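Long-range contact in transmembrane oligosaccharyl transferase, putative (Archaeoglobus fulgidus, PDB 3VGP), which is a putative oligosaccharyl transferase of the AglB family, a membrane protein represented here by its C-terminal globular domain: residues V86-T91 and I158-G163. The protein carries 1 engineered substitution. Residues are numbered along the deposited sequence; the frame is centred on the assembly and turned at random.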
ATOM      1  N   VAL A  86       1.808  -0.848  10.836  1.00 17.33           N
ATOM      2  CA  VAL A  86       0.796  -0.297   9.943  1.00 17.28           C
ATOM      3  C   VAL A  86      -0.605  -0.779  10.297  1.00 16.34           C
ATOM      4  O   VAL A  86      -0.806  -1.953  10.601  1.00 16.99           O
ATOM      5  CB  VAL A  86       1.107  -0.689   8.474  1.00 20.22           C
ATOM      6  CG1 VAL A  86      -0.127  -0.523   7.603  1.00 24.44           C
ATOM      7  CG2 VAL A  86       2.247   0.170   7.949  1.00 22.27           C
ATOM      8  N   ARG A  87      -1.567   0.141  10.268  1.00 16.90           N
ATOM      9  CA  ARG A  87      -2.958  -0.198  10.554  1.00 16.03           C
ATOM     10  C   ARG A  87      -3.732  -0.320   9.250  1.00 17.65           C
ATOM     11  O   ARG A  87      -4.619  -1.166   9.121  1.00 15.79           O
ATOM     12  CB  ARG A  87      -3.620   0.877  11.414  1.00 18.12           C
ATOM     13  CG  ARG A  87      -5.101   0.620  11.636  1.00 17.28           C
ATOM     14  CD  ARG A  87      -5.730   1.651  12.554  1.00 20.96           C
ATOM     15  NE  ARG A  87      -7.145   1.370  12.776  1.00 21.97           N
ATOM     16  CZ  ARG A  87      -7.956   2.140  13.492  1.00 23.22           C
ATOM     17  NH1 ARG A  87      -9.230   1.804  13.633  1.00 21.56           N
ATOM     18  NH2 ARG A  87      -7.491   3.245  14.068  1.00 24.45           N
ATOM     19  N   TYR A  88      -3.384   0.527   8.286  1.00 15.44           N
ATOM     20  CA  TYR A  88      -4.056   0.525   6.994  1.00 14.46           C
ATOM     21  C   TYR A  88      -3.139   0.316   5.804  1.00 14.12           C
ATOM     22  O   TYR A  88      -2.013   0.818   5.762  1.00 14.77           O
ATOM     23  CB  TYR A  88      -4.797   1.846   6.780  1.00 14.38           C
ATOM     24  CG  TYR A  88      -5.899   2.120   7.778  1.00 13.98           C
ATOM     25  CD1 TYR A  88      -6.991   1.264   7.888  1.00 13.36           C
ATOM     26  CD2 TYR A  88      -5.854   3.244   8.600  1.00 17.67           C
ATOM     27  CE1 TYR A  88      -8.018   1.522   8.795  1.00 15.50           C
ATOM     28  CE2 TYR A  88      -6.876   3.511   9.515  1.00 17.52           C
ATOM     29  CZ  TYR A  88      -7.953   2.643   9.603  1.00 17.12           C
ATOM     30  OH  TYR A  88      -8.969   2.889  10.501  1.00 19.06           O
ATOM     31  N   VAL A  89      -3.647  -0.437   4.834  1.00 15.27           N
ATOM     32  CA  VAL A  89      -2.952  -0.688   3.581  1.00 14.13           C
ATOM     33  C   VAL A  89      -3.940  -0.188   2.528  1.00 15.50           C
ATOM     34  O   VAL A  89      -5.123  -0.525   2.574  1.00 17.09           O
ATOM     35  CB  VAL A  89      -2.682  -2.191   3.356  1.00 15.85           C
ATOM     36  CG1 VAL A  89      -2.110  -2.402   1.965  1.00 16.78           C
ATOM     37  CG2 VAL A  89      -1.694  -2.704   4.398  1.00 18.26           C
ATOM     38  N   VAL A  90      -3.465   0.611   1.583  1.00 16.10           N
ATOM     39  CA  VAL A  90      -4.357   1.170   0.574  1.00 16.23           C
ATOM     40  C   VAL A  90      -3.952   0.789  -0.841  1.00 16.04           C
ATOM     41  O   VAL A  90      -2.780   0.874  -1.200  1.00 16.29           O
ATOM     42  CB  VAL A  90      -4.389   2.709   0.674  1.00 18.30           C
ATOM     43  CG1 VAL A  90      -5.471   3.274  -0.238  1.00 21.13           C
ATOM     44  CG2 VAL A  90      -4.628   3.127   2.116  1.00 21.87           C
ATOM     45  N   THR A  91      -4.933   0.377  -1.639  1.00 15.25           N
ATOM     46  CA  THR A  91      -4.691  -0.005  -3.028  1.00 15.80           C
ATOM     47  C   THR A  91      -5.577   0.839  -3.945  1.00 17.18           C
ATOM     48  O   THR A  91      -6.428   1.591  -3.476  1.00 17.19           O
ATOM     49  CB  THR A  91      -4.992  -1.508  -3.279  1.00 15.78           C
ATOM     50  OG1 THR A  91      -6.389  -1.770  -3.083  1.00 16.89           O
ATOM     51  CG2 THR A  91      -4.181  -2.380  -2.316  1.00 17.10           C
ATOM     52  N   ILE A 158      -9.340   0.684   1.079  1.00 14.79           N
ATOM     53  CA  ILE A 158      -8.629   0.746   2.352  1.00 16.60           C
ATOM     54  C   ILE A 158      -8.819  -0.567   3.100  1.00 15.60           C
ATOM     55  O   ILE A 158      -9.945  -0.980   3.373  1.00 14.60           O
ATOM     56  CB  ILE A 158      -9.142   1.911   3.231  1.00 15.74           C
ATOM     57  CG1 ILE A 158      -8.905   3.244   2.513  1.00 16.51           C
ATOM     58  CG2 ILE A 158      -8.413   1.918   4.575  1.00 18.09           C
ATOM     59  CD1 ILE A 158      -9.437   4.444   3.260  1.00 14.97           C
ATOM     60  N   PHE A 159      -7.707  -1.221   3.414  1.00 13.95           N
ATOM     61  CA  PHE A 159      -7.721  -2.489   4.132  1.00 13.84           C
ATOM     62  C   PHE A 159      -7.149  -2.276   5.524  1.00 16.02           C
ATOM     63  O   PHE A 159      -6.173  -1.550   5.693  1.00 15.55           O
ATOM     64  CB  PHE A 159      -6.860  -3.518   3.398  1.00 14.20           C
ATOM     65  CG  PHE A 159      -7.374  -3.879   2.032  1.00 12.55           C
ATOM     66  CD1 PHE A 159      -8.245  -4.948   1.863  1.00 14.62           C
ATOM     67  CD2 PHE A 159      -6.990  -3.143   0.916  1.00 14.68           C
ATOM     68  CE1 PHE A 159      -8.727  -5.284   0.606  1.00 15.31           C
ATOM     69  CE2 PHE A 159      -7.467  -3.468  -0.350  1.00 15.27           C
ATOM     70  CZ  PHE A 159      -8.335  -4.539  -0.507  1.00 15.29           C
ATOM     71  N   GLU A 160      -7.763  -2.897   6.522  1.00 14.51           N
ATOM     72  CA  GLU A 160      -7.251  -2.779   7.876  1.00 15.21           C
ATOM     73  C   GLU A 160      -6.497  -4.060   8.197  1.00 16.47           C
ATOM     74  O   GLU A 160      -6.926  -5.159   7.839  1.00 16.55           O
ATOM     75  CB  GLU A 160      -8.397  -2.575   8.873  1.00 18.11           C
ATOM     76  CG  GLU A 160      -7.937  -2.402  10.316  1.00 22.21           C
ATOM     77  CD  GLU A 160      -9.043  -1.890  11.223  1.00 25.46           C
ATOM     78  OE1 GLU A 160     -10.179  -2.399  11.119  1.00 25.95           O
ATOM     79  OE2 GLU A 160      -8.777  -0.986  12.045  1.00 27.17           O
ATOM     80  N   VAL A 161      -5.351  -3.914   8.846  1.00 14.32           N
ATOM     81  CA  VAL A 161      -4.554  -5.066   9.230  1.00 16.53           C
ATOM     82  C   VAL A 161      -5.211  -5.684  10.462  1.00 17.20           C
ATOM     83  O   VAL A 161      -5.411  -5.010  11.470  1.00 18.50           O
ATOM     84  CB  VAL A 161      -3.118  -4.641   9.573  1.00 16.75           C
ATOM     85  CG1 VAL A 161      -2.302  -5.850   9.996  1.00 16.96           C
ATOM     86  CG2 VAL A 161      -2.490  -3.973   8.366  1.00 16.33           C
ATOM     87  N   VAL A 162      -5.550  -6.964  10.371  1.00 16.99           N
ATOM     88  CA  VAL A 162      -6.196  -7.665  11.474  1.00 18.79           C
ATOM     89  C   VAL A 162      -5.173  -8.027  12.540  1.00 20.36           C
ATOM     90  O   VAL A 162      -4.259  -8.812  12.291  1.00 19.97           O
ATOM     91  CB  VAL A 162      -6.883  -8.955  10.980  1.00 19.24           C
ATOM     92  CG1 VAL A 162      -7.583  -9.653  12.132  1.00 22.33           C
ATOM     93  CG2 VAL A 162      -7.876  -8.621   9.883  1.00 18.55           C
ATOM     94  N   GLY A 163      -5.331  -7.446  13.724  1.00 21.44           N
ATOM     95  CA  GLY A 163      -4.410  -7.728  14.807  1.00 22.82           C
ATOM     96  C   GLY A 163      -3.349  -6.662  14.983  1.00 24.57           C
ATOM     97  O   GLY A 163      -2.372  -6.874  15.696  1.00 25.34           O
TER
HETATM   98  O   HOH W   1     -10.753   1.027  10.727  1.00 32.24           O
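The guanidinium of R87 meets the carboxylate of E160 edge-on, the two planes only 12° apart, while Y88 OH lies over one face of the guanidinium, offset toward its rim. E160 OE2 alone takes both bonds: R87 NE reaches its anti lone pair at 3.0 Å, and R87 NH1, at 3.2 Å, approaches nearly in line with the C-O bond. With CG anti to the backbone N (chi1 175°), R87 CG sits over the centre of the Y88 ring, 3.9 Å above its plane, and the chain, extended from CG to NE, carries NE on to E160. In the plane of that ring, F159 O and a water stand at its edge; the water is 2.6 Å from Y88 OH and donates weakly to E160 OE2, and the hydroxyl is also hydrogen-bonded to S18 of helix 6-20. I158 CG2 touches Y88 CD1 at 3.7 Å. On the other face of the sheet, which carries V89 and F159, the F159 ring has V89 O and T91 OG1 at its edge, T91 OG1 3.4 Å from F159 CE2; this hydroxyl is hydrogen-bonded to H137.

In the antiparallel pairing V89 and F159 bond through N and O of both residues, F159 N to V89 O being 2.8 Å, and V161 N adds a bond to R87 O. The pairing joins the two central strands of the mixed sheet, between strands 35-36 and 147-153. With two guanidinium donors, and weakly a water, on one oxygen, E160 is probably held as the carboxylate, its charge probably balanced by R87 at the partly exposed end of an otherwise buried pairing.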